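PDB 5YLO: probable enoyl-CoA hydratase/isomerase from Pseudomonas aeruginosa PAO1, which probably acts as a Delta3,Delta2-enoyl-CoA isomerase of the crotonase family, shifting double bonds so that unsaturated fatty acids can be degraded by beta-oxidation. Local coordinates for residues A[29-32]-A[33-37]; A[38-41]-A[42-45]; A[114-117]-A[118-122]; A[84-87]-A[88-92]; A[185-188]-A[189-192]. All coordinates share one frame; numbering follows the deposited sequence.

Interaction 1 of 5, residues A[29-32]-A[33-37]; sequences LDIP and TLEAL
Thr33 faces back on Asp30 one turn earlier, and its backbone N donates to Asp30 OD1 at 3.1 Å, with an N-H...O angle of 156°. The N-H reaches the anti side of the carboxylate, well out of its plane. Asp30 CG stands between its own N and carbonyl carbon (chi1 52°), which folds the acid over the start of the helix. Thr33 OG1 also donates to OD1, but the modelled length is implausibly short and its detail doubtful. This is an N-cap: Asp30 precedes helix 31-46, the crossover helix of the beta-alpha-beta unit formed with strands 15-20 and 52-56. The other carboxylate oxygen, OD2, forms a salt bridge with Arg22. Leu34 closes the first turn, its N bonding to Asp30 O at 2.8 Å on a nearly straight line. Its branch CD2 meets Leu29 CB at 4.1 Å, the two leucines crossing at about a right angle. On another flank Ile31 and Glu35 run side by side in the same direction; Ile31 CG2 lies 3.2 Å from Glu35 OE1, a close methyl-to-carboxylate-oxygen contact and no hydrogen bond. Beside it, Glu35 N bonds to Ile31 O at 2.8 Å.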
loop_
_atom_site.group_PDB
_atom_site.type_symbol
_atom_site.label_atom_id
_atom_site.label_comp_id
_atom_site.label_asym_id
_atom_site.label_seq_id
_atom_site.Cartn_x
_atom_site.Cartn_y
_atom_site.Cartn_z
ATOM N N LEU A 29 -27.320 -6.231 -9.817
ATOM C CA LEU A 29 -27.062 -7.534 -9.214
ATOM C C LEU A 29 -28.285 -8.003 -8.432
ATOM O O LEU A 29 -28.736 -7.320 -7.504
ATOM C CB LEU A 29 -25.838 -7.462 -8.302
ATOM C CG LEU A 29 -24.486 -7.208 -8.971
ATOM C CD1 LEU A 29 -23.387 -6.959 -7.941
ATOM C CD2 LEU A 29 -24.112 -8.363 -9.888
ATOM N N ASP A 30 -28.820 -9.163 -8.803
ATOM C CA ASP A 30 -29.860 -9.826 -8.036
ATOM C C ASP A 30 -29.427 -11.263 -7.785
ATOM O O ASP A 30 -28.417 -11.734 -8.317
ATOM C CB ASP A 30 -31.221 -9.780 -8.745
ATOM C CG ASP A 30 -31.161 -10.277 -10.180
ATOM O OD1 ASP A 30 -30.125 -10.833 -10.594
ATOM O OD2 ASP A 30 -32.174 -10.119 -10.894
ATOM N N ILE A 31 -30.198 -11.962 -6.951
ATOM C CA ILE A 31 -29.830 -13.335 -6.581
ATOM C C ILE A 31 -29.655 -14.224 -7.804
ATOM O O ILE A 31 -28.667 -14.979 -7.857
ATOM C CB ILE A 31 -30.820 -13.892 -5.550
ATOM C CG1 ILE A 31 -30.860 -12.980 -4.324
ATOM C CG2 ILE A 31 -30.387 -15.272 -5.100
ATOM C CD1 ILE A 31 -31.595 -13.554 -3.126
ATOM N N PRO A 32 -30.525 -14.191 -8.835
ATOM C CA PRO A 32 -30.250 -15.029 -10.017
ATOM C C PRO A 32 -28.917 -14.724 -10.676
ATOM O O PRO A 32 -28.208 -15.655 -11.073
ATOM C CB PRO A 32 -31.427 -14.722 -10.943
ATOM C CG PRO A 32 -32.517 -14.319 -10.046
ATOM C CD PRO A 32 -31.849 -13.543 -8.940
ATOM N N THR A 33 -28.560 -13.444 -10.813
ATOM C CA THR A 33 -27.266 -13.092 -11.388
ATOM C C THR A 33 -26.127 -13.535 -10.478
ATOM O O THR A 33 -25.155 -14.150 -10.935
ATOM C CB THR A 33 -27.197 -11.585 -11.638
ATOM O OG1 THR A 33 -28.453 -11.131 -12.156
ATOM C CG2 THR A 33 -26.103 -11.254 -12.638
ATOM N N LEU A 34 -26.234 -13.229 -9.181
ATOM C CA LEU A 34 -25.210 -13.635 -8.225
ATOM C C LEU A 34 -24.955 -15.132 -8.301
ATOM O O LEU A 34 -23.813 -15.567 -8.463
ATOM C CB LEU A 34 -25.619 -13.232 -6.808
ATOM C CG LEU A 34 -25.786 -11.738 -6.523
ATOM C CD1 LEU A 34 -26.340 -11.515 -5.123
ATOM C CD2 LEU A 34 -24.469 -11.000 -6.707
ATOM N N GLU A 35 -26.021 -15.937 -8.225
ATOM C CA GLU A 35 -25.866 -17.389 -8.212
ATOM C C GLU A 35 -25.334 -17.919 -9.540
ATOM O O GLU A 35 -24.512 -18.842 -9.558
ATOM C CB GLU A 35 -27.199 -18.057 -7.873
ATOM C CG GLU A 35 -27.652 -17.864 -6.437
ATOM C CD GLU A 35 -28.778 -18.806 -6.054
ATOM O OE1 GLU A 35 -29.907 -18.329 -5.816
ATOM O OE2 GLU A 35 -28.535 -20.030 -6.002
ATOM N N ALA A 36 -25.800 -17.363 -10.661
ATOM C CA ALA A 36 -25.373 -17.867 -11.963
ATOM C C ALA A 36 -23.877 -17.661 -12.164
ATOM O O ALA A 36 -23.144 -18.605 -12.482
ATOM C CB ALA A 36 -26.169 -17.187 -13.078
ATOM N N LEU A 37 -23.409 -16.424 -11.983
ATOM C CA LEU A 37 -21.976 -16.149 -12.026
ATOM C C LEU A 37 -21.238 -16.964 -10.969
ATOM O O LEU A 37 -20.111 -17.418 -11.191
ATOM C CB LEU A 37 -21.749 -14.648 -11.828
ATOM C CG LEU A 37 -20.374 -14.004 -11.995
ATOM C CD1 LEU A 37 -19.729 -14.438 -13.292
ATOM C CD2 LEU A 37 -20.504 -12.485 -11.946
#

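Interaction 2 of 5, residues A[38-41]-A[42-45]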
loop_
_atom_site.group_PDB
_atom_site.type_symbol
_atom_site.label_atom_id
_atom_site.label_comp_id
_atom_site.label_asym_id
_atom_site.label_seq_id
_atom_site.Cartn_x
_atom_site.Cartn_y
_atom_site.Cartn_z
ATOM N N HIS A 38 -21.865 -17.169 -9.820
ATOM C CA HIS A 38 -21.213 -17.963 -8.794
ATOM C C HIS A 38 -20.993 -19.400 -9.244
ATOM O O HIS A 38 -19.941 -19.973 -8.974
ATOM C CB HIS A 38 -21.972 -17.948 -7.472
ATOM C CG HIS A 38 -21.250 -18.656 -6.369
ATOM N ND1 HIS A 38 -20.996 -18.073 -5.149
ATOM C CD2 HIS A 38 -20.697 -19.890 -6.318
ATOM C CE1 HIS A 38 -20.333 -18.923 -4.386
ATOM N NE2 HIS A 38 -20.138 -20.033 -5.073
ATOM N N VAL A 39 -21.970 -19.995 -9.926
ATOM C CA VAL A 39 -21.782 -21.380 -10.354
ATOM C C VAL A 39 -20.872 -21.456 -11.576
ATOM O O VAL A 39 -20.057 -22.378 -11.699
ATOM C CB VAL A 39 -23.145 -22.050 -10.613
ATOM C CG1 VAL A 39 -22.961 -23.496 -11.056
ATOM C CG2 VAL A 39 -24.008 -21.986 -9.367
ATOM N N ARG A 40 -20.984 -20.491 -12.494
ATOM C CA ARG A 40 -20.150 -20.507 -13.694
ATOM C C ARG A 40 -18.678 -20.315 -13.349
ATOM O O ARG A 40 -17.799 -20.885 -14.007
ATOM C CB ARG A 40 -20.621 -19.428 -14.671
ATOM C CG ARG A 40 -19.898 -19.414 -16.013
ATOM C CD ARG A 40 -20.457 -20.447 -16.983
ATOM N NE ARG A 40 -19.730 -21.713 -16.942
ATOM C CZ ARG A 40 -18.670 -21.995 -17.695
ATOM N NH1 ARG A 40 -18.077 -23.174 -17.593
ATOM N NH2 ARG A 40 -18.196 -21.101 -18.551
ATOM N N LEU A 41 -18.386 -19.511 -12.322
ATOM C CA LEU A 41 -17.003 -19.340 -11.888
ATOM C C LEU A 41 -16.413 -20.657 -11.402
ATOM O O LEU A 41 -15.252 -20.970 -11.693
ATOM C CB LEU A 41 -16.919 -18.282 -10.790
ATOM C CG LEU A 41 -17.011 -16.819 -11.220
ATOM C CD1 LEU A 41 -17.025 -15.916 -10.001
ATOM C CD2 LEU A 41 -15.860 -16.455 -12.142
ATOM N N ASP A 42 -17.196 -21.439 -10.655
ATOM C CA ASP A 42 -16.720 -22.740 -10.198
ATOM C C ASP A 42 -16.436 -23.663 -11.374
ATOM O O ASP A 42 -15.495 -24.465 -11.332
ATOM C CB ASP A 42 -17.743 -23.369 -9.251
ATOM C CG ASP A 42 -17.333 -24.752 -8.783
ATOM O OD1 ASP A 42 -16.474 -24.843 -7.880
ATOM O OD2 ASP A 42 -17.871 -25.746 -9.315
ATOM N N ALA A 43 -17.233 -23.559 -12.439
ATOM C CA ALA A 43 -16.979 -24.369 -13.624
ATOM C C ALA A 43 -15.689 -23.945 -14.316
ATOM O O ALA A 43 -14.978 -24.783 -14.881
ATOM C CB ALA A 43 -18.165 -24.280 -14.584
ATOM N N CYS A 44 -15.363 -22.651 -14.274
ATOM C CA CYS A 44 -14.141 -22.181 -14.922
ATOM C C CYS A 44 -12.898 -22.710 -14.217
ATOM O O CYS A 44 -11.923 -23.095 -14.874
ATOM C CB CYS A 44 -14.123 -20.654 -14.973
ATOM S SG CYS A 44 -15.316 -19.936 -16.127
ATOM N N GLU A 45 -12.909 -22.742 -12.882
ATOM C CA GLU A 45 -11.768 -23.281 -12.145
ATOM C C GLU A 45 -11.498 -24.731 -12.528
ATOM O O GLU A 45 -10.348 -25.122 -12.756
ATOM C CB GLU A 45 -12.008 -23.167 -10.641
ATOM C CG GLU A 45 -11.478 -21.897 -10.017
ATOM C CD GLU A 45 -11.371 -22.004 -8.513
ATOM O OE1 GLU A 45 -11.033 -23.101 -8.020
ATOM O OE2 GLU A 45 -11.633 -20.996 -7.823
#
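Arg40 bends its long side chain along the helix until the guanidinium reaches Ala43 and Cys44, one turn on. CG starts anti to the backbone N (chi1 -175°), and bends at chi2 and chi3 then fold the chain toward the following turn instead of letting it extend. The result places NH1 3.2 Å from the methyl CB of Ala43, which approaches the flat group obliquely. Cys44 SG lies over one guanidinium face, offset toward the rim and 3.9 Å from Arg40 NH2. Cys44 holds its sulfur on the opposite side from its own carbonyl carbon (chi1 -71°), and this rotation brings SG to Arg40. Beneath the side chains the helix 31-46 continues: Ala43 N bonds to Val39 O at 3.1 Å, Cys44 N to Arg40 O at 3.0 Å, and Glu45 N to Leu41 O at 3.2 Å. Cys44 N also makes a weak bond to Leu41 O. Asp42 sends its carboxylate away from this group, to salt bridges with Arg46 and with Arg95 of helix 85-97. Arg40 itself packs against Thr9, Val11 and Leu18 of strands 7-12 and 15-20. Within the two segments, then, the guanidinium meets a methyl and a sulfur and no acid, so the local contact is probably one of dispersion and shape, while Asp42 is paired with other arginines.

Interaction 3 of 5, residues A[114-117]-A[118-122]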
loop_
_atom_site.group_PDB
_atom_site.type_symbol
_atom_site.label_atom_id
_atom_site.label_comp_id
_atom_site.label_asym_id
_atom_site.label_seq_id
_atom_site.Cartn_x
_atom_site.Cartn_y
_atom_site.Cartn_z
ATOM N N ALA A 114 -21.812 -2.544 -5.084
ATOM C CA ALA A 114 -21.469 -3.950 -5.273
ATOM C C ALA A 114 -20.990 -4.223 -6.692
ATOM O O ALA A 114 -20.234 -5.175 -6.919
ATOM C CB ALA A 114 -22.669 -4.836 -4.939
ATOM N N GLY A 115 -21.422 -3.408 -7.656
ATOM C CA GLY A 115 -20.924 -3.558 -9.011
ATOM C C GLY A 115 -19.448 -3.232 -9.120
ATOM O O GLY A 115 -18.704 -3.910 -9.834
ATOM N N MET A 116 -19.005 -2.188 -8.417
ATOM C CA MET A 116 -17.579 -1.895 -8.363
ATOM C C MET A 116 -16.829 -2.966 -7.583
ATOM O O MET A 116 -15.729 -3.371 -7.976
ATOM C CB MET A 116 -17.343 -0.521 -7.742
ATOM C CG MET A 116 -15.903 -0.057 -7.833
ATOM S SD MET A 116 -15.610 1.450 -6.897
ATOM C CE MET A 116 -15.679 0.820 -5.224
ATOM N N ASP A 117 -17.409 -3.435 -6.473
ATOM C CA ASP A 117 -16.772 -4.496 -5.698
ATOM C C ASP A 117 -16.544 -5.744 -6.541
ATOM O O ASP A 117 -15.559 -6.463 -6.335
ATOM C CB ASP A 117 -17.618 -4.831 -4.468
ATOM C CG ASP A 117 -17.737 -3.665 -3.502
ATOM O OD1 ASP A 117 -16.942 -2.707 -3.618
ATOM O OD2 ASP A 117 -18.619 -3.711 -2.619
ATOM N N LEU A 118 -17.434 -6.010 -7.498
ATOM C CA LEU A 118 -17.257 -7.160 -8.376
ATOM C C LEU A 118 -16.001 -7.014 -9.228
ATOM O O LEU A 118 -15.281 -7.993 -9.462
ATOM C CB LEU A 118 -18.494 -7.331 -9.257
ATOM C CG LEU A 118 -18.777 -8.747 -9.753
ATOM C CD1 LEU A 118 -18.948 -9.689 -8.573
ATOM C CD2 LEU A 118 -20.006 -8.765 -10.647
ATOM N N ALA A 119 -15.715 -5.796 -9.694
ATOM C CA ALA A 119 -14.509 -5.571 -10.484
ATOM C C ALA A 119 -13.252 -5.608 -9.621
ATOM O O ALA A 119 -12.189 -6.023 -10.094
ATOM C CB ALA A 119 -14.610 -4.237 -11.225
ATOM N N LEU A 120 -13.355 -5.188 -8.358
ATOM C CA LEU A 120 -12.199 -5.189 -7.469
ATOM C C LEU A 120 -11.750 -6.595 -7.101
ATOM O O LEU A 120 -10.575 -6.791 -6.766
ATOM C CB LEU A 120 -12.514 -4.386 -6.208
ATOM C CG LEU A 120 -12.977 -2.954 -6.473
ATOM C CD1 LEU A 120 -13.348 -2.242 -5.179
ATOM C CD2 LEU A 120 -11.911 -2.182 -7.238
ATOM N N CYS A 121 -12.651 -7.576 -7.156
ATOM C CA CYS A 121 -12.289 -8.966 -6.912
ATOM C C CYS A 121 -11.521 -9.584 -8.070
ATOM O O CYS A 121 -10.952 -10.670 -7.908
ATOM C CB CYS A 121 -13.542 -9.799 -6.627
ATOM S SG CYS A 121 -14.424 -9.326 -5.113
ATOM N N CYS A 122 -11.487 -8.924 -9.221
ATOM C CA CYS A 122 -10.701 -9.417 -10.336
ATOM C C CYS A 122 -9.245 -8.986 -10.187
ATOM O O CYS A 122 -8.923 -8.014 -9.499
ATOM C CB CYS A 122 -11.273 -8.912 -11.660
ATOM S SG CYS A 122 -12.975 -9.435 -11.972
#
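Met116 and Leu120 form the close-fitting side of helix 114-120, the methyl CE touching CD1 of Leu120 at 3.8 Å as the two chains cross obliquely. Met116 leaves the backbone with CG anti to N (chi1 -172°) and bends only at its last torsion, which brings CE back toward the leucine. Leu120 CG also sits 3.2 Å from Met116 O, so the leucine straddles the carbonyl that its own N binds at 3.0 Å, a donor lying in the carbonyl plane. Ala119 N adds a weak bond to the same oxygen. On either side of it along the helix, Leu118 N bonds to Ala114 O at 3.0 Å and Cys121 N to Asp117 O at 3.2 Å. Leu120 packs on His151 and Leu155 of helix 146-156, and Leu118 on Leu92 and Met93 of helix 85-97.

The looser side, still buried, is that of Asp117. Its OD1 only grazes Leu120 CD1 at 3.9 Å, and OD2 makes a weak hydrogen bond to a bound glycerol, probably from the crystallisation liquor. In crotonase-fold enzymes a helix in this place directs its N-terminal end at the thioester carbonyl of the substrate, and helix 114-120, following the short strand 111-112, is consistent with that role. Chemically, the weak bond between a buried carboxylate and a polyol is consistent with a polar spot in a largely apolar surrounding and may mark a pocket, while the methionine and leucine side chains meet through nonpolar contact alone.

Interaction 4 of 5, residues A[84-87]-A[88-92]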
loop_
_atom_site.group_PDB
_atom_site.type_symbol
_atom_site.label_atom_id
_atom_site.label_comp_id
_atom_site.label_asym_id
_atom_site.label_seq_id
_atom_site.Cartn_x
_atom_site.Cartn_y
_atom_site.Cartn_z
ATOM N N GLY A 84 -32.024 -13.543 0.906
ATOM C CA GLY A 84 -30.650 -13.974 1.068
ATOM C C GLY A 84 -29.672 -13.340 0.103
ATOM O O GLY A 84 -28.744 -14.005 -0.366
ATOM N N TRP A 85 -29.859 -12.052 -0.194
ATOM C CA TRP A 85 -28.994 -11.388 -1.164
ATOM C C TRP A 85 -27.578 -11.227 -0.624
ATOM O O TRP A 85 -26.601 -11.549 -1.313
ATOM C CB TRP A 85 -29.574 -10.028 -1.552
ATOM C CG TRP A 85 -28.746 -9.319 -2.579
ATOM C CD1 TRP A 85 -28.896 -9.372 -3.934
ATOM C CD2 TRP A 85 -27.623 -8.464 -2.332
ATOM N NE1 TRP A 85 -27.940 -8.598 -4.547
ATOM C CE2 TRP A 85 -27.145 -8.032 -3.584
ATOM C CE3 TRP A 85 -26.977 -8.022 -1.173
ATOM C CZ2 TRP A 85 -26.051 -7.178 -3.711
ATOM C CZ3 TRP A 85 -25.892 -7.175 -1.300
ATOM C CH2 TRP A 85 -25.440 -6.761 -2.559
ATOM N N THR A 86 -27.447 -10.711 0.603
ATOM C CA THR A 86 -26.124 -10.511 1.189
ATOM C C THR A 86 -25.341 -11.816 1.228
ATOM O O THR A 86 -24.142 -11.840 0.926
ATOM C CB THR A 86 -26.255 -9.917 2.593
ATOM O OG1 THR A 86 -26.780 -8.585 2.507
ATOM C CG2 THR A 86 -24.902 -9.877 3.293
ATOM N N GLU A 87 -26.013 -12.917 1.571
ATOM C CA GLU A 87 -25.343 -14.211 1.636
ATOM C C GLU A 87 -24.857 -14.648 0.259
ATOM O O GLU A 87 -23.752 -15.188 0.124
ATOM C CB GLU A 87 -26.286 -15.257 2.236
ATOM C CG GLU A 87 -26.620 -15.044 3.718
ATOM C CD GLU A 87 -27.427 -13.780 3.978
ATOM O OE1 GLU A 87 -28.326 -13.470 3.170
ATOM O OE2 GLU A 87 -27.152 -13.086 4.980
ATOM N N ALA A 88 -25.663 -14.414 -0.779
ATOM C CA ALA A 88 -25.265 -14.801 -2.128
ATOM C C ALA A 88 -24.140 -13.917 -2.651
ATOM O O ALA A 88 -23.252 -14.392 -3.370
ATOM C CB ALA A 88 -26.469 -14.745 -3.067
ATOM N N ALA A 89 -24.159 -12.627 -2.305
ATOM C CA ALA A 89 -23.129 -11.716 -2.792
ATOM C C ALA A 89 -21.778 -12.007 -2.146
ATOM O O ALA A 89 -20.753 -12.053 -2.835
ATOM C CB ALA A 89 -23.545 -10.267 -2.543
ATOM N N HIS A 90 -21.759 -12.214 -0.825
ATOM C CA HIS A 90 -20.497 -12.459 -0.131
ATOM C C HIS A 90 -19.863 -13.777 -0.556
ATOM O O HIS A 90 -18.633 -13.887 -0.595
ATOM C CB HIS A 90 -20.708 -12.439 1.381
ATOM C CG HIS A 90 -20.960 -11.074 1.939
ATOM N ND1 HIS A 90 -21.096 -10.835 3.290
ATOM C CD2 HIS A 90 -21.098 -9.872 1.329
ATOM C CE1 HIS A 90 -21.308 -9.547 3.488
ATOM N NE2 HIS A 90 -21.314 -8.940 2.315
ATOM N N ALA A 91 -20.675 -14.789 -0.870
ATOM C CA ALA A 91 -20.111 -16.029 -1.391
ATOM C C ALA A 91 -19.494 -15.811 -2.766
ATOM O O ALA A 91 -18.455 -16.399 -3.088
ATOM C CB ALA A 91 -21.181 -17.118 -1.445
ATOM N N LEU A 92 -20.113 -14.955 -3.584
ATOM C CA LEU A 92 -19.587 -14.684 -4.920
ATOM C C LEU A 92 -18.297 -13.875 -4.854
ATOM O O LEU A 92 -17.325 -14.182 -5.554
ATOM C CB LEU A 92 -20.636 -13.954 -5.758
ATOM C CG LEU A 92 -20.155 -13.345 -7.078
ATOM C CD1 LEU A 92 -19.730 -14.427 -8.059
ATOM C CD2 LEU A 92 -21.233 -12.460 -7.683
#
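Ala89 and Trp85 meet in a CH-pi contact: the methyl CB stands over one face of the six-membered ring, 4.0 Å from its centroid and 10° off the normal. Trp85 projects CG anti to its backbone N (chi1 -178°), which lays the indole along the helix above the alanine. A second CH-pi contact joins Thr86 and His90, whose side chains lie side by side pointing the same way. Thr86 CG2 covers one imidazole face at 3.8 Å from the centroid, offset toward its rim, 20° from the normal. Both pairs are spaced i to i+4 in helix 85-97, which packs on helix 31-46 and helix 114-120, so the tryptophan and alanine face other helices of the fold while the histidine faces a neighbouring subunit.

The backbone hydrogen bonds follow the same spacing. Ala88 N bonds to Gly84 O, the N-cap carbonyl, at 3.1 Å. Ala89 N reaches Trp85 O at 2.8 Å, His90 N reaches Thr86 O at 3.0 Å, and Ala91 N reaches Glu87 O at 3.3 Å.

Polar ends find partners outside the two segments. Trp85 NE1 makes a weak hydrogen bond to Leu29 O, and His90 NE2 a weak one to a glycerol, probably from the crystallisation liquor. Gln233 of a second subunit packs on Thr86 and Glu87, and Leu229 of that subunit on His90.

Interaction 5 of 5, residues A[185-188]-A[189-192]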
loop_
_atom_site.group_PDB
_atom_site.type_symbol
_atom_site.label_atom_id
_atom_site.label_comp_id
_atom_site.label_asym_id
_atom_site.label_seq_id
_atom_site.Cartn_x
_atom_site.Cartn_y
_atom_site.Cartn_z
ATOM N N VAL A 185 -6.779 2.129 -19.207
ATOM C CA VAL A 185 -7.938 2.832 -19.745
ATOM C C VAL A 185 -7.809 2.889 -21.260
ATOM O O VAL A 185 -6.771 3.307 -21.784
ATOM C CB VAL A 185 -8.074 4.251 -19.162
ATOM C CG1 VAL A 185 -9.157 5.026 -19.901
ATOM C CG2 VAL A 185 -8.393 4.183 -17.681
ATOM N N VAL A 186 -8.863 2.464 -21.958
ATOM C CA VAL A 186 -8.913 2.496 -23.412
ATOM C C VAL A 186 -10.228 3.132 -23.838
ATOM O O VAL A 186 -11.161 3.284 -23.045
ATOM C CB VAL A 186 -8.772 1.091 -24.037
ATOM C CG1 VAL A 186 -7.447 0.457 -23.644
ATOM C CG2 VAL A 186 -9.931 0.210 -23.613
ATOM N N ALA A 187 -10.294 3.510 -25.111
ATOM C CA ALA A 187 -11.538 4.007 -25.677
ATOM C C ALA A 187 -12.582 2.896 -25.707
ATOM O O ALA A 187 -12.262 1.717 -25.879
ATOM C CB ALA A 187 -11.303 4.556 -27.084
ATOM N N ASP A 188 -13.846 3.293 -25.526
ATOM C CA ASP A 188 -14.936 2.323 -25.460
ATOM C C ASP A 188 -15.020 1.487 -26.726
ATOM O O ASP A 188 -15.413 0.315 -26.674
ATOM C CB ASP A 188 -16.266 3.040 -25.227
ATOM C CG ASP A 188 -16.115 4.305 -24.406
ATOM O OD1 ASP A 188 -14.968 4.730 -24.152
ATOM O OD2 ASP A 188 -17.150 4.888 -24.031
ATOM N N GLU A 189 -14.658 2.070 -27.870
ATOM C CA GLU A 189 -14.713 1.340 -29.130
ATOM C C GLU A 189 -13.700 0.203 -29.161
ATOM O O GLU A 189 -13.937 -0.819 -29.814
ATOM C CB GLU A 189 -14.466 2.294 -30.296
ATOM C CG GLU A 189 -14.711 3.759 -29.963
ATOM C CD GLU A 189 -13.617 4.666 -30.498
ATOM O OE1 GLU A 189 -12.549 4.147 -30.882
ATOM O OE2 GLU A 189 -13.825 5.897 -30.533
ATOM N N HIS A 190 -12.577 0.356 -28.459
ATOM C CA HIS A 190 -11.501 -0.624 -28.472
ATOM C C HIS A 190 -11.454 -1.481 -27.212
ATOM O O HIS A 190 -10.495 -2.237 -27.033
ATOM C CB HIS A 190 -10.153 0.076 -28.660
ATOM C CG HIS A 190 -10.053 0.876 -29.922
ATOM N ND1 HIS A 190 -10.380 0.360 -31.157
ATOM C CD2 HIS A 190 -9.653 2.152 -30.141
ATOM C CE1 HIS A 190 -10.192 1.284 -32.082
ATOM N NE2 HIS A 190 -9.751 2.381 -31.492
ATOM N N LEU A 191 -12.462 -1.389 -26.341
ATOM C CA LEU A 191 -12.377 -2.079 -25.055
ATOM C C LEU A 191 -12.395 -3.593 -25.230
ATOM O O LEU A 191 -11.526 -4.296 -24.701
ATOM C CB LEU A 191 -13.509 -1.637 -24.132
ATOM C CG LEU A 191 -13.505 -2.387 -22.798
ATOM C CD1 LEU A 191 -12.179 -2.216 -22.072
ATOM C CD2 LEU A 191 -14.637 -1.920 -21.928
ATOM N N VAL A 192 -13.387 -4.117 -25.955
ATOM C CA VAL A 192 -13.475 -5.561 -26.156
ATOM C C VAL A 192 -12.216 -6.081 -26.838
ATOM O O VAL A 192 -11.692 -7.144 -26.483
ATOM C CB VAL A 192 -14.744 -5.914 -26.955
ATOM C CG1 VAL A 192 -14.837 -7.418 -27.176
ATOM C CG2 VAL A 192 -15.984 -5.403 -26.232
#
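A tight connection from beta-strand to alpha-helix brings Val186, at the end of strand 184-186, against Leu191, the first residue of helix 191-204. Val186 CG2 touches both Leu191 CA and Leu191 CD1 at 3.6 Å, the two side chains crossing at about a right angle. CG2 occupies the position between the backbone N and the carbonyl carbon of Val186, and Leu191 turns CG anti to its own N (chi1 177°), which swings CD1 back over the strand end.

Two overlapping turns make the change of direction. In the first, His190 N donates to Ala187 O at 2.9 Å, but the N-H...O angle is 139° and the donor stands well above the carbonyl plane, so no lone pair is met squarely. The backbone angles of Asp188 and Glu189 are those of a type I turn. In the second, Leu191 N makes a weak bond to Asp188 O, long at 3.4 Å. His190 then takes the N-cap position. Outside the turns, Ala187 CB comes to 4.0 Å from Glu189 OE1, a loose contact at an exposed glutamate that also touches a crystal neighbour.

In one of its two modelled conformers Asp188 bonds to Ser130 OG and, weakly, to Ala129 N, just beyond strand 124-128; the second conformer makes these bonds less certain. Leu191 rests on Ile126 and Ala128 of that same strand, which also bonds through its Ala127 backbone to Val186, while Val185 packs on Ala173 and Leu177 of helix 173-179; the turn thus lies at an outermost strand of the six-stranded sheet, as counted within this chain.

Overall arrangement
Interactions 1, 2, 3 and 4 gather where helices 31-46, 85-97 and 114-120 meet; interaction 5 stands apart. Interactions 1 and 4, with centres about 9 Å apart, interlock through Leu34 CD2 and Leu92 CD2 at 3.7 Å. Interaction 2 continues the helix of interaction 1 and meets interaction 4 where Leu41 CD1 lies 3.6 Å from Leu92 CD1. Interaction 3, its centre about 3 Å from that of the chain, touches interaction 1 through Ala114 CB and Leu29 CD1 at 3.7 Å, and carries Asp117 beside a glycerol. Interaction 5 lies across the chain's centre from interaction 4, their centres about 31 Å apart, and its nearest atoms are about 11 Å from interaction 3.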